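Local coordinates for putative branched-chain amino acid ABC transporter, periplasmic branched-chain amino acid-binding protein (Pseudomonas protegens Pf-5, PDB 4RU0) that probably binds branched-chain amino acids or a related solute in the periplasm and delivers it to an ABC transporter, at residues E84-A87 with E88-I91; Y118-S121 with E122-E125; A141-G144 with T145-P148; V153-F157 with Y158-S162. All coordinates share one frame; numbering follows the deposited sequence.

Contacts 1 and 4 are the two helix starts, each with a threonine at the N-cap, but contact 1 lies at the surface and adds a salt bridge, whereas contact 4 is buried and packs leucine, phenylalanine and glutamate beside the ligand site. Contact 2, partly buried, is a kink within helix 114-126 bridged by a water, and contact 3 is a buried loop held by an aspartate and an alanine-phenylalanine contact. A chain of touches joins them: Ile91 packs on helix 114-126 between contacts 1 and 2, Glu125 meets Pro148 between contacts 2 and 3, and Thr142 meets Thr156 between contacts 3 and 4. Contacts 1 and 4 do not touch; their nearest atoms are about 12 Å apart.

Contact 1: E84-A87 with E88-I91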
loop_
_atom_site.group_PDB
_atom_site.type_symbol
_atom_site.label_atom_id
_atom_site.label_comp_id
_atom_site.label_asym_id
_atom_site.label_seq_id
_atom_site.Cartn_x
_atom_site.Cartn_y
_atom_site.Cartn_z
ATOM N N GLU A 84 8.293 15.625 -7.491
ATOM C CA GLU A 84 8.067 16.602 -6.428
ATOM C C GLU A 84 6.739 16.391 -5.707
ATOM O O GLU A 84 6.155 17.346 -5.187
ATOM C CB GLU A 84 8.125 18.021 -6.989
ATOM C CG GLU A 84 9.385 18.306 -7.780
ATOM C CD GLU A 84 9.630 19.788 -7.974
ATOM O OE1 GLU A 84 9.084 20.585 -7.181
ATOM O OE2 GLU A 84 10.368 20.155 -8.915
ATOM N N TRP A 85 6.265 15.144 -5.704
ATOM C CA TRP A 85 5.055 14.754 -4.984
ATOM C C TRP A 85 3.785 15.417 -5.558
ATOM O O TRP A 85 2.714 15.357 -4.946
ATOM C CB TRP A 85 5.221 15.079 -3.489
ATOM C CG TRP A 85 4.245 14.398 -2.569
ATOM C CD1 TRP A 85 4.288 13.101 -2.137
ATOM C CD2 TRP A 85 3.097 14.991 -1.947
ATOM N NE1 TRP A 85 3.228 12.847 -1.297
ATOM C CE2 TRP A 85 2.482 13.990 -1.163
ATOM C CE3 TRP A 85 2.525 16.268 -1.982
ATOM C CZ2 TRP A 85 1.323 14.230 -0.420
ATOM C CZ3 TRP A 85 1.375 16.503 -1.245
ATOM C CH2 TRP A 85 0.788 15.489 -0.474
ATOM N N THR A 86 3.895 16.024 -6.738
ATOM C CA THR A 86 2.749 16.682 -7.364
ATOM C C THR A 86 2.216 15.914 -8.574
ATOM O O THR A 86 2.929 15.122 -9.197
ATOM C CB THR A 86 3.088 18.113 -7.828
ATOM O OG1 THR A 86 3.996 18.059 -8.934
ATOM C CG2 THR A 86 3.707 18.916 -6.692
ATOM N N ALA A 87 0.957 16.170 -8.906
ATOM C CA ALA A 87 0.312 15.523 -10.040
ATOM C C ALA A 87 0.859 16.048 -11.358
ATOM O O ALA A 87 1.032 15.295 -12.311
ATOM C CB ALA A 87 -1.208 15.729 -9.975
ATOM N N GLU A 88 1.125 17.350 -11.404
ATOM C CA GLU A 88 1.585 18.006 -12.621
ATOM C C GLU A 88 2.878 17.387 -13.140
ATOM O O GLU A 88 2.993 17.068 -14.329
ATOM C CB GLU A 88 1.783 19.505 -12.376
ATOM C CG GLU A 88 2.419 20.250 -13.541
ATOM C CD GLU A 88 1.586 20.176 -14.807
ATOM O OE1 GLU A 88 0.341 20.248 -14.705
ATOM O OE2 GLU A 88 2.177 20.044 -15.901
ATOM N N LYS A 89 3.844 17.205 -12.246
ATOM C CA LYS A 89 5.125 16.646 -12.652
ATOM C C LYS A 89 5.038 15.128 -12.771
ATOM O O LYS A 89 5.686 14.535 -13.629
ATOM C CB LYS A 89 6.224 17.056 -11.673
ATOM C CG LYS A 89 6.373 18.561 -11.562
ATOM C CD LYS A 89 7.815 18.979 -11.353
ATOM C CE LYS A 89 7.948 20.494 -11.402
ATOM N NZ LYS A 89 9.369 20.942 -11.386
ATOM N N GLY A 90 4.227 14.507 -11.919
ATOM C CA GLY A 90 3.952 13.085 -12.026
ATOM C C GLY A 90 3.506 12.713 -13.434
ATOM O O GLY A 90 4.003 11.755 -14.030
ATOM N N ILE A 91 2.580 13.502 -13.969
ATOM C CA ILE A 91 2.067 13.312 -15.316
ATOM C C ILE A 91 3.163 13.475 -16.365
ATOM O O ILE A 91 3.245 12.685 -17.310
ATOM C CB ILE A 91 0.920 14.297 -15.602
ATOM C CG1 ILE A 91 -0.330 13.872 -14.831
ATOM C CG2 ILE A 91 0.627 14.376 -17.087
ATOM C CD1 ILE A 91 -1.444 14.917 -14.832
#
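Residues 84-87 turn straight into the first turns of helix 87-97, and the helical bonds begin where Gly90 N donates to Thr86 O (3.1 Å) and Ile91 N to Ala87 O (2.9 Å). Just ahead of this, Glu84 and Trp85 both take left-handed backbone angles, which swing the chain round before Thr86 opens the helix. Thr86 is the N-cap: its OG1 accepts a weak but fairly straight bond from Lys89 N (3.4 Å, 164° at the hydrogen). The hydroxyl gets there because chi1 (69°) folds OG1 back over the residue's own backbone, facing the amide of Lys89; the same oxygen also bonds to Thr83 O. Beyond the cap, Lys89 carries its chain past Thr86, with CG 3.6 Å from OG1, and brings NZ to Glu84 OE2 at 2.8 Å. This salt bridge is made from above the carboxylate plane, 57° out of it, while Lys89 CE lies 3.5 Å from the same oxygen. A methionine in place of Lys89 would probably leave the Glu84 carboxylate without its counter-charge and free to swing away from the helix start. The disulfide Cys81-Cys93 ties strand 76-82 to helix 87-97 across the same turn. Trp85 points away from the helix, stacks on Tyr46 and meets Tyr41, a residue of the pocket that holds the bound pentaoxaheptadecane, edge-to-face. On the helix 114-126 side, Ala87 packs on Pro115, and Ile91 on Ala119, Leu120 and Arg123.

Contact 2: Y118-S121 with E122-E125; sequences YALS and ERAE
Backbone bonds link the two turns at two points: Ala124 N donates to Leu120 O at 2.9 Å, and Glu125 N more weakly to Ser121 O at 3.3 Å. One residue earlier the ladder is broken: the amides of Glu122 and Arg123 make no bond to the preceding turn, and a water bridges Arg123 N and Ala119 O. It accepts from Arg123 N (3.2 Å) and donates to Ala119 O, at a distance short enough to be doubtful. A water wedged into the bonding ladder in this way is characteristic of a kinked helix. Apolar contact is slight, with Leu120 CD2 4.2 Å from Arg123 CD. Among the polar side chains, Arg123 takes a chi1 of 80°, an uncommon choice within a helix, which sends the chain past Leu120 toward the salt bridge of NH1 with Glu95. Buried Ser121 OG is satisfied by Asn150 ND2. Helix 87-97 lies on the Leu120 and Arg123 side, where both residues pack on Tyr94; strand 131-132 is met through Leu131, against Leu120 and Ala124; and at Glu125 the neighbours are loops, through Pro148 and Leu438.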
loop_
_atom_site.group_PDB
_atom_site.type_symbol
_atom_site.label_atom_id
_atom_site.label_comp_id
_atom_site.label_asym_id
_atom_site.label_seq_id
_atom_site.Cartn_x
_atom_site.Cartn_y
_atom_site.Cartn_z
ATOM N N TYR A 118 -4.334 9.037 -9.785
ATOM C CA TYR A 118 -5.721 9.316 -10.109
ATOM C C TYR A 118 -5.838 9.955 -11.496
ATOM O O TYR A 118 -6.666 9.552 -12.309
ATOM C CB TYR A 118 -6.337 10.231 -9.052
ATOM C CG TYR A 118 -7.844 10.295 -9.102
ATOM C CD1 TYR A 118 -8.619 9.311 -8.496
ATOM C CD2 TYR A 118 -8.495 11.341 -9.741
ATOM C CE1 TYR A 118 -9.999 9.362 -8.531
ATOM C CE2 TYR A 118 -9.888 11.402 -9.780
ATOM C CZ TYR A 118 -10.632 10.409 -9.177
ATOM O OH TYR A 118 -12.010 10.458 -9.211
ATOM N N ALA A 119 -4.987 10.938 -11.764
ATOM C CA ALA A 119 -5.037 11.686 -13.014
ATOM C C ALA A 119 -4.615 10.847 -14.215
ATOM O O ALA A 119 -5.058 11.091 -15.339
ATOM C CB ALA A 119 -4.161 12.929 -12.916
ATOM N N LEU A 120 -3.767 9.854 -13.976
ATOM C CA LEU A 120 -3.177 9.069 -15.063
ATOM C C LEU A 120 -4.032 7.891 -15.517
ATOM O O LEU A 120 -3.768 7.296 -16.555
ATOM C CB LEU A 120 -1.805 8.541 -14.639
ATOM C CG LEU A 120 -0.627 9.504 -14.612
ATOM C CD1 LEU A 120 0.586 8.776 -14.045
ATOM C CD2 LEU A 120 -0.337 10.025 -16.008
ATOM N N SER A 121 -5.038 7.552 -14.723
ATOM C CA SER A 121 -5.814 6.333 -14.920
ATOM C C SER A 121 -6.382 6.166 -16.330
ATOM O O SER A 121 -6.253 5.101 -16.935
ATOM C CB SER A 121 -6.959 6.283 -13.907
ATOM O OG SER A 121 -7.768 5.136 -14.106
ATOM N N GLU A 122 -7.004 7.214 -16.856
ATOM C CA GLU A 122 -7.688 7.099 -18.131
ATOM C C GLU A 122 -6.702 7.003 -19.288
ATOM O O GLU A 122 -6.900 6.212 -20.213
ATOM C CB GLU A 122 -8.651 8.273 -18.329
ATOM C CG GLU A 122 -9.721 8.337 -17.242
ATOM C CD GLU A 122 -10.715 9.473 -17.433
ATOM O OE1 GLU A 122 -10.380 10.632 -17.097
ATOM O OE2 GLU A 122 -11.846 9.206 -17.897
ATOM N N ARG A 123 -5.627 7.778 -19.240
ATOM C CA ARG A 123 -4.694 7.758 -20.359
ATOM C C ARG A 123 -3.761 6.554 -20.269
ATOM O O ARG A 123 -3.168 6.145 -21.267
ATOM C CB ARG A 123 -3.911 9.075 -20.448
ATOM C CG ARG A 123 -2.748 9.241 -19.503
ATOM C CD ARG A 123 -1.956 10.499 -19.879
ATOM N NE ARG A 123 -2.660 11.750 -19.571
ATOM C CZ ARG A 123 -2.159 12.967 -19.793
ATOM N NH1 ARG A 123 -0.958 13.115 -20.336
ATOM N NH2 ARG A 123 -2.858 14.046 -19.472
ATOM N N ALA A 124 -3.663 5.963 -19.083
ATOM C CA ALA A 124 -2.915 4.721 -18.920
ATOM C C ALA A 124 -3.626 3.570 -19.625
ATOM O O ALA A 124 -2.984 2.686 -20.187
ATOM C CB ALA A 124 -2.723 4.397 -17.449
ATOM N N GLU A 125 -4.954 3.582 -19.581
ATOM C CA GLU A 125 -5.752 2.569 -20.263
ATOM C C GLU A 125 -5.577 2.672 -21.777
ATOM O O GLU A 125 -5.392 1.658 -22.456
ATOM C CB GLU A 125 -7.228 2.703 -19.885
ATOM C CG GLU A 125 -8.128 1.658 -20.529
ATOM C CD GLU A 125 -9.450 1.486 -19.792
ATOM O OE1 GLU A 125 -9.555 1.932 -18.625
ATOM O OE2 GLU A 125 -10.386 0.899 -20.378
HETATM O O HOH W 1 -5.488 10.487 -17.627
#

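Contact 3: A141-G144 with T145-P148; sequences ATDG and TVFP
Hydrogen bonds fold Asp143 and Thr145 onto each other. Asp143 OD1 accepts both Thr145 N (3.1 Å), which makes an Asx turn, and Thr145 OG1 at a very short 2.5 Å. The amide arrives on the anti side of OD1, 33° out of the carboxylate plane. A chi1 of 67° turns the Thr145 hydroxyl in beside its own amide, which brings both donors to the same oxygen. The backbone carbonyl of Asp143 is gripped twice as well, by Val146 N and Phe147 N, each at 3.1 Å; the former closes a type I beta turn over Gly144 and Thr145, and its donor stands above the carbonyl plane. With an alanine at Asp143, the amide and hydroxyl of Thr145 would probably lose their shared acceptor, and the turn one of its ties. Apolar packing comes from Ala141, whose CB lies over one face of the Phe147 ring as a CH-pi contact, 4.1 Å from the ring centroid, while Asp143 O sits at the ring edge. The turn belongs to the loop that joins strand 131-132 to strand 150-151, and it packs against helix 418-435, where Asp143 touches Ala429 and Phe147 meets Phe432. Arg441, in the C-terminal tail tied down by the disulfide Cys388-Cys443, bonds to Gly144 O.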
loop_
_atom_site.group_PDB
_atom_site.type_symbol
_atom_site.label_atom_id
_atom_site.label_comp_id
_atom_site.label_asym_id
_atom_site.label_seq_id
_atom_site.Cartn_x
_atom_site.Cartn_y
_atom_site.Cartn_z
ATOM N N ALA A 141 -11.067 -0.166 -8.787
ATOM C CA ALA A 141 -10.168 -0.747 -9.776
ATOM C C ALA A 141 -9.788 -2.175 -9.384
ATOM O O ALA A 141 -9.006 -2.832 -10.077
ATOM C CB ALA A 141 -8.929 0.111 -9.953
ATOM N N THR A 142 -10.339 -2.653 -8.274
ATOM C CA THR A 142 -10.247 -4.067 -7.935
ATOM C C THR A 142 -10.879 -4.888 -9.059
ATOM O O THR A 142 -10.378 -5.954 -9.425
ATOM C CB THR A 142 -10.946 -4.387 -6.599
ATOM O OG1 THR A 142 -10.390 -3.582 -5.552
ATOM C CG2 THR A 142 -10.770 -5.853 -6.240
ATOM N N ASP A 143 -11.981 -4.376 -9.603
ATOM C CA ASP A 143 -12.668 -5.015 -10.720
ATOM C C ASP A 143 -11.950 -4.697 -12.028
ATOM O O ASP A 143 -12.233 -3.691 -12.677
ATOM C CB ASP A 143 -14.130 -4.556 -10.786
ATOM C CG ASP A 143 -14.977 -5.385 -11.751
ATOM O OD1 ASP A 143 -14.414 -6.121 -12.593
ATOM O OD2 ASP A 143 -16.223 -5.295 -11.671
ATOM N N GLY A 144 -11.029 -5.568 -12.420
ATOM C CA GLY A 144 -10.262 -5.355 -13.632
ATOM C C GLY A 144 -11.046 -5.499 -14.922
ATOM O O GLY A 144 -10.494 -5.289 -16.001
ATOM N N THR A 145 -12.326 -5.857 -14.835
ATOM C CA THR A 145 -13.154 -5.908 -16.039
ATOM C C THR A 145 -13.526 -4.491 -16.447
ATOM O O THR A 145 -13.865 -4.237 -17.603
ATOM C CB THR A 145 -14.445 -6.740 -15.852
ATOM O OG1 THR A 145 -15.318 -6.088 -14.918
ATOM C CG2 THR A 145 -14.118 -8.143 -15.374
ATOM N N VAL A 146 -13.462 -3.573 -15.487
ATOM C CA VAL A 146 -13.764 -2.169 -15.750
ATOM C C VAL A 146 -12.467 -1.363 -15.778
ATOM O O VAL A 146 -12.369 -0.345 -16.462
ATOM C CB VAL A 146 -14.741 -1.605 -14.701
ATOM C CG1 VAL A 146 -14.932 -0.103 -14.863
ATOM C CG2 VAL A 146 -16.082 -2.321 -14.810
ATOM N N PHE A 147 -11.457 -1.852 -15.061
ATOM C CA PHE A 147 -10.158 -1.183 -14.996
ATOM C C PHE A 147 -9.006 -2.072 -15.461
ATOM O O PHE A 147 -8.191 -2.500 -14.650
ATOM C CB PHE A 147 -9.892 -0.697 -13.573
ATOM C CG PHE A 147 -10.786 0.424 -13.147
ATOM C CD1 PHE A 147 -12.025 0.164 -12.590
ATOM C CD2 PHE A 147 -10.387 1.743 -13.304
ATOM C CE1 PHE A 147 -12.848 1.198 -12.197
ATOM C CE2 PHE A 147 -11.203 2.778 -12.912
ATOM C CZ PHE A 147 -12.436 2.509 -12.358
ATOM N N PRO A 148 -8.921 -2.320 -16.777
ATOM C CA PRO A 148 -7.930 -3.235 -17.354
ATOM C C PRO A 148 -6.490 -2.911 -16.963
ATOM O O PRO A 148 -5.712 -3.833 -16.726
ATOM C CB PRO A 148 -8.120 -3.053 -18.867
ATOM C CG PRO A 148 -9.469 -2.475 -19.023
ATOM C CD PRO A 148 -9.712 -1.641 -17.817
#

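Contact 4: V153-F157 with Y158-S162; sequences VMLTF and YSEAS
Phe157 lies alongside Glu160, one helical turn on, its ring edge at CD1 3.4 Å from Glu160 OE1, the ring and carboxylate planes turned 35° apart. The two side chains point the same way: Glu160 sets CG anti to its backbone N (chi1 -170°) and runs out extended beside the ring. Its other oxygen, OE2, accepts from Ile268 N, which helps to fix the carboxylate. Asp267 comes close to OE1 and Arg241 makes only a long, weak ion pair with it, so the ionisation of Glu160 may be somewhat shifted. Leu155 packs against the first turn, with CD1 3.7 Å from Ser159 CB and CD2 4.1 Å from Glu160 CB. The helix is capped by Thr156, whose OG1 takes the amide of Ser159 in a weak, nearly straight bond (3.3 Å to N, 174°), and a water lies 2.6 Å from OG1. Glu392 OE2 accepts from both Thr156 N and Ser159 OG, so one carboxylate holds the cap from outside. The backbone bonds of the first turn follow, Glu160 N to Thr156 O at 2.9 Å and Ala161 N to Phe157 O at 3.1 Å. The Phe157 ring also meets Tyr192 of the ligand pocket edge-to-face and Arg241 as a cation-pi pair, and its side chain is about 5 Å from the bound pentaoxaheptadecane. Leading from strand 150-151 into helix 157-172, the chain here probably forms one of the interlobe connections of this two-lobed binding-protein fold; Tyr158 packs between helices 197-207 and 418-435, and Ala161 on Pro199 and Leu200.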
loop_
_atom_site.group_PDB
_atom_site.type_symbol
_atom_site.label_atom_id
_atom_site.label_comp_id
_atom_site.label_asym_id
_atom_site.label_seq_id
_atom_site.Cartn_x
_atom_site.Cartn_y
_atom_site.Cartn_z
ATOM N N VAL A 153 -2.956 -2.868 -5.943
ATOM C CA VAL A 153 -2.457 -4.145 -5.466
ATOM C C VAL A 153 -2.297 -4.335 -3.964
ATOM O O VAL A 153 -1.885 -3.440 -3.246
ATOM C CB VAL A 153 -1.135 -4.532 -6.146
ATOM C CG1 VAL A 153 -0.978 -6.033 -6.135
ATOM C CG2 VAL A 153 -1.114 -4.049 -7.572
HETATM N N MSE A 154 -2.596 -5.555 -3.546
HETATM C CA MSE A 154 -2.420 -6.038 -2.193
HETATM C C MSE A 154 -3.442 -5.603 -1.180
HETATM O O MSE A 154 -4.027 -6.464 -0.517
HETATM C CB MSE A 154 -1.047 -5.607 -1.729
HETATM C CG MSE A 154 -0.361 -6.762 -1.039
HETATM SE SE MSE A 154 1.504 -6.265 -0.835
HETATM C CE MSE A 154 2.121 -7.283 -2.384
ATOM N N LEU A 155 -3.629 -4.312 -0.991
ATOM C CA LEU A 155 -4.626 -3.869 -0.058
ATOM C C LEU A 155 -5.369 -2.636 -0.495
ATOM O O LEU A 155 -4.791 -1.595 -0.621
ATOM C CB LEU A 155 -3.974 -3.636 1.306
ATOM C CG LEU A 155 -4.929 -3.499 2.479
ATOM C CD1 LEU A 155 -5.687 -4.783 2.697
ATOM C CD2 LEU A 155 -4.189 -3.099 3.723
ATOM N N THR A 156 -6.667 -2.746 -0.655
ATOM C CA THR A 156 -7.504 -1.578 -0.819
ATOM C C THR A 156 -8.063 -1.154 0.522
ATOM O O THR A 156 -8.152 -1.940 1.434
ATOM C CB THR A 156 -8.666 -1.814 -1.777
ATOM O OG1 THR A 156 -9.556 -2.778 -1.227
ATOM C CG2 THR A 156 -8.161 -2.294 -3.109
ATOM N N PHE A 157 -8.451 0.098 0.624
ATOM C CA PHE A 157 -9.060 0.607 1.845
ATOM C C PHE A 157 -10.334 -0.146 2.225
ATOM O O PHE A 157 -10.683 -0.227 3.406
ATOM C CB PHE A 157 -9.347 2.099 1.699
ATOM C CG PHE A 157 -8.110 2.933 1.536
ATOM C CD1 PHE A 157 -7.039 2.787 2.410
ATOM C CD2 PHE A 157 -8.002 3.846 0.494
ATOM C CE1 PHE A 157 -5.887 3.553 2.258
ATOM C CE2 PHE A 157 -6.852 4.612 0.332
ATOM C CZ PHE A 157 -5.794 4.465 1.218
ATOM N N TYR A 158 -11.024 -0.717 1.240
ATOM C CA TYR A 158 -12.196 -1.535 1.548
ATOM C C TYR A 158 -11.771 -2.786 2.308
ATOM O O TYR A 158 -12.328 -3.100 3.358
ATOM C CB TYR A 158 -12.964 -1.921 0.281
ATOM C CG TYR A 158 -13.933 -0.864 -0.196
ATOM C CD1 TYR A 158 -13.712 0.482 0.065
ATOM C CD2 TYR A 158 -15.075 -1.210 -0.910
ATOM C CE1 TYR A 158 -14.595 1.453 -0.377
ATOM C CE2 TYR A 158 -15.967 -0.246 -1.354
ATOM C CZ TYR A 158 -15.722 1.085 -1.081
ATOM O OH TYR A 158 -16.597 2.059 -1.515
ATOM N N SER A 159 -10.778 -3.497 1.778
ATOM C CA SER A 159 -10.247 -4.674 2.459
ATOM C C SER A 159 -9.647 -4.316 3.814
ATOM O O SER A 159 -9.750 -5.085 4.760
ATOM C CB SER A 159 -9.190 -5.366 1.599
ATOM O OG SER A 159 -9.749 -5.861 0.401
ATOM N N GLU A 160 -9.010 -3.150 3.892
ATOM C CA GLU A 160 -8.379 -2.714 5.130
ATOM C C GLU A 160 -9.418 -2.608 6.238
ATOM O O GLU A 160 -9.170 -3.023 7.370
ATOM C CB GLU A 160 -7.668 -1.376 4.957
ATOM C CG GLU A 160 -6.792 -1.016 6.150
ATOM C CD GLU A 160 -6.321 0.426 6.118
ATOM O OE1 GLU A 160 -7.012 1.273 5.507
ATOM O OE2 GLU A 160 -5.260 0.714 6.711
ATOM N N ALA A 161 -10.582 -2.063 5.899
ATOM C CA ALA A 161 -11.686 -1.970 6.842
ATOM C C ALA A 161 -12.029 -3.350 7.376
ATOM O O ALA A 161 -12.149 -3.539 8.587
ATOM C CB ALA A 161 -12.902 -1.332 6.186
ATOM N N SER A 162 -12.164 -4.316 6.472
ATOM C CA SER A 162 -12.490 -5.680 6.873
ATOM C C SER A 162 -11.436 -6.277 7.807
ATOM O O SER A 162 -11.783 -6.843 8.836
ATOM C CB SER A 162 -12.664 -6.572 5.649
ATOM O OG SER A 162 -13.127 -7.859 6.028
HETATM O O HOH W 2 -10.606 -4.610 -2.714
#